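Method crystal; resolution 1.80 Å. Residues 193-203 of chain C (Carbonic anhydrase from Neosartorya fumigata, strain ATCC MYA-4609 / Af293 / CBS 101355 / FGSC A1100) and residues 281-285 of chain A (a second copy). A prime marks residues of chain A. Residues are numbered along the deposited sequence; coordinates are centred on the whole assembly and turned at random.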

# COMPACT_ATOMS: atom_id res chain seq x y z
N LEU C 193 0.99 8.45 -10.14
CA LEU C 193 0.09 9.45 -9.51
C LEU C 193 -1.37 9.05 -9.67
O LEU C 193 -2.16 9.48 -8.82
CB LEU C 193 0.36 10.85 -10.07
CG LEU C 193 1.62 11.47 -9.49
CD1 LEU C 193 2.32 12.41 -10.46
CD2 LEU C 193 1.26 12.19 -8.21
N ASP C 194 -1.75 8.29 -10.69
CA ASP C 194 -3.18 8.01 -10.98
C ASP C 194 -3.83 7.30 -9.79
O ASP C 194 -4.84 7.76 -9.29
CB ASP C 194 -3.37 7.21 -12.27
CG ASP C 194 -3.06 8.01 -13.54
OD1 ASP C 194 -2.74 9.21 -13.43
OD2 ASP C 194 -3.11 7.40 -14.65
N PRO C 195 -3.32 6.15 -9.29
CA PRO C 195 -3.97 5.53 -8.13
C PRO C 195 -3.94 6.43 -6.90
O PRO C 195 -4.91 6.44 -6.12
CB PRO C 195 -3.20 4.20 -7.92
CG PRO C 195 -1.94 4.34 -8.73
CD PRO C 195 -2.25 5.32 -9.84
N TRP C 196 -2.84 7.16 -6.72
CA TRP C 196 -2.70 8.06 -5.55
C TRP C 196 -3.85 9.09 -5.55
O TRP C 196 -4.38 9.40 -4.45
CB TRP C 196 -1.34 8.74 -5.55
CG TRP C 196 -1.21 9.65 -4.38
CD1 TRP C 196 -1.42 11.00 -4.34
CD2 TRP C 196 -1.05 9.22 -3.03
NE1 TRP C 196 -1.35 11.43 -3.05
CE2 TRP C 196 -1.13 10.37 -2.22
CE3 TRP C 196 -0.81 7.99 -2.42
CZ2 TRP C 196 -0.95 10.32 -0.84
CZ3 TRP C 196 -0.66 7.93 -1.05
CH2 TRP C 196 -0.72 9.10 -0.29
N LEU C 197 -4.21 9.60 -6.73
CA LEU C 197 -5.19 10.72 -6.85
C LEU C 197 -6.62 10.22 -6.89
O LEU C 197 -7.53 11.07 -6.91
CB LEU C 197 -4.87 11.55 -8.09
CG LEU C 197 -3.53 12.27 -8.06
CD1 LEU C 197 -3.27 12.92 -9.40
CD2 LEU C 197 -3.47 13.28 -6.95
N ILE C 198 -6.87 8.91 -6.85
CA ILE C 198 -8.26 8.39 -6.96
C ILE C 198 -9.20 9.09 -5.97
O ILE C 198 -10.34 9.40 -6.35
CB ILE C 198 -8.31 6.86 -6.83
CG1 ILE C 198 -7.80 6.20 -8.12
CG2 ILE C 198 -9.72 6.40 -6.49
CD1 ILE C 198 -7.51 4.70 -7.96
N PRO C 199 -8.86 9.29 -4.67
CA PRO C 199 -9.80 9.92 -3.73
C PRO C 199 -10.28 11.32 -4.17
O PRO C 199 -11.41 11.65 -3.90
CB PRO C 199 -9.03 9.97 -2.40
CG PRO C 199 -8.07 8.78 -2.52
CD PRO C 199 -7.65 8.79 -3.98
N LEU C 200 -9.41 12.07 -4.83
CA LEU C 200 -9.75 13.39 -5.40
C LEU C 200 -10.71 13.22 -6.58
O LEU C 200 -11.69 13.99 -6.64
CB LEU C 200 -8.46 14.09 -5.82
CG LEU C 200 -7.63 14.64 -4.66
CD1 LEU C 200 -6.24 15.01 -5.11
CD2 LEU C 200 -8.31 15.86 -4.06
N ARG C 201 -10.50 12.23 -7.44
CA ARG C 201 -11.44 11.93 -8.56
C ARG C 201 -12.76 11.41 -8.00
O ARG C 201 -13.80 11.69 -8.59
CB ARG C 201 -10.80 11.00 -9.59
CG ARG C 201 -9.66 11.62 -10.34
CD ARG C 201 -9.05 10.68 -11.35
NE ARG C 201 -7.97 11.34 -12.02
CZ ARG C 201 -8.12 12.13 -13.08
NH1 ARG C 201 -9.34 12.38 -13.57
NH2 ARG C 201 -7.07 12.68 -13.64
N GLN C 202 -12.77 10.71 -6.86
CA GLN C 202 -14.04 10.25 -6.24
C GLN C 202 -14.84 11.48 -5.80
O GLN C 202 -16.08 11.50 -6.02
CB GLN C 202 -13.76 9.30 -5.06
CG GLN C 202 -13.16 7.98 -5.51
CD GLN C 202 -12.85 7.07 -4.35
OE1 GLN C 202 -12.26 7.48 -3.35
NE2 GLN C 202 -13.27 5.83 -4.50
N LEU C 203 -14.18 12.46 -5.19
CA LEU C 203 -14.82 13.74 -4.78
C LEU C 203 -15.29 14.49 -6.03
O LEU C 203 -16.45 15.02 -5.98
CB LEU C 203 -13.85 14.57 -3.95
CG LEU C 203 -13.59 14.04 -2.55
CD1 LEU C 203 -12.40 14.75 -1.91
CD2 LEU C 203 -14.82 14.19 -1.67
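Chain A, residues 281-285: TSFKT

Residues 193-203 of chain C are helical, and the helix continues later in the chain. It is kinked where the N atoms of Pro199 and Leu200 lack a bond to the turn before. Proline has no backbone N-H to give. The N of Leu200 makes a weak hydrogen bond to the O of Leu197, at 3.0 Å. Regular bonding returns beyond this point, with Gln202 N to Ile198 O at 2.8 Å and Leu203 N to Pro199 O at 3.2 Å.

Chain A brings the end of a helix and the residues that follow it. Thr281′ to Phe283′ are helical, and Lys284′ is the first residue to leave helical phi/psi, at -69/131. The two segments run in opposite senses in register. Arg201 lies nearest Ser282′, with their CA atoms 5.8 Å apart, while Asp194, earlier in chain C, lies nearest Thr285′, later in chain A, with CA atoms 9.0 Å apart. The backbones are thus closer at the Arg201 end. Together the two stretches bury 327 Å².

Arg201 covers the most surface, with 106 Å² of its area under chain A. Its CA-to-CB bond points toward the other copy. The side chain has chi1 in m and chi2 and chi3 in t, so its carbon chain is extended and carries the guanidinium out to the chain A backbone. There NH1 donates a hydrogen bond to Ser282′ O. The distance from Arg201 NH1 to Ser282′ O is 2.8 Å and the N-H...acceptor angle is 155°, a short and fairly straight bond. The carbonyl oxygen lies at the edge of the guanidinium, near its plane, where the N-H bonds point. Thr285′ CG2 lies over one face of the same group, 3.9 Å from Arg201 NH2. The guanidinium therefore meets a polar atom at its edge and a methyl group on its face.

Phe283′ is second, with 83 Å² covered. Its CA-to-CB bond points sideways, but the end of the side chain comes nearer to chain C. Chi1 is -78° and chi2 is -85°. Arg201 CB lies over one face of the Phe283′ ring, 3.8 Å from its centroid and 27° off the ring normal. This is a CH-pi contact, and its closest atoms are Arg201 CB and Phe283′ CE1, at 3.4 Å. Arg201 CD is also 4.0 Å from Phe283′ CD1, so the contact with the ring extends along the side chain. The ring also touches the helix on the turn before, where Ile198 CG2 and Phe283′ CE1 make an apolar contact at 4.2 Å. Gln202 points away at CB, yet its CG is 3.9 Å from Phe283′ CZ, and its backbone N is 3.6 Å from the same CZ.

Thr285′ has 46 Å² covered, and its CA-to-CB bond points toward chain C. Beyond the methyl contact, Thr285′ OG1 is 4.3 Å from Asp194 OD2, too far for a hydrogen bond. The CA-to-CB bond of Lys284′ points away, and the residue makes no contact with this stretch of chain C.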

# COMPACT_ATOMS: atom_id res chain seq x y z
N THR A 281 -16.47 11.00 -17.03
CA THR A 281 -15.96 12.39 -17.02
C THR A 281 -14.85 12.50 -15.97
O THR A 281 -13.83 13.15 -16.25
CB THR A 281 -17.08 13.38 -16.69
OG1 THR A 281 -18.08 13.19 -17.70
CG2 THR A 281 -16.58 14.80 -16.61
N SER A 282 -15.06 11.88 -14.80
CA SER A 282 -14.23 12.07 -13.59
C SER A 282 -12.99 11.18 -13.63
O SER A 282 -12.00 11.57 -12.98
CB SER A 282 -15.02 11.80 -12.35
OG SER A 282 -16.08 12.72 -12.21
N PHE A 283 -13.01 10.05 -14.36
CA PHE A 283 -11.95 9.01 -14.26
C PHE A 283 -11.24 8.69 -15.56
O PHE A 283 -10.07 8.19 -15.45
CB PHE A 283 -12.51 7.75 -13.62
CG PHE A 283 -12.65 7.86 -12.13
CD1 PHE A 283 -11.58 7.59 -11.28
CD2 PHE A 283 -13.85 8.26 -11.56
CE1 PHE A 283 -11.72 7.73 -9.91
CE2 PHE A 283 -13.99 8.40 -10.19
CZ PHE A 283 -12.92 8.15 -9.37
N LYS A 284 -11.84 8.91 -16.74
CA LYS A 284 -11.14 8.51 -18.00
C LYS A 284 -9.91 9.42 -18.21
O LYS A 284 -10.09 10.65 -18.08
CB LYS A 284 -12.10 8.53 -19.19
CG LYS A 284 -11.67 7.69 -20.38
CD LYS A 284 -12.80 7.43 -21.39
CE LYS A 284 -13.63 8.68 -21.67
NZ LYS A 284 -14.28 8.67 -23.00
N THR A 285 -8.71 8.88 -18.50
CA THR A 285 -7.46 9.68 -18.69
C THR A 285 -6.87 9.49 -20.09
O THR A 285 -6.90 8.32 -20.49
CB THR A 285 -6.41 9.34 -17.62
OG1 THR A 285 -6.17 7.94 -17.60
CG2 THR A 285 -6.85 9.76 -16.23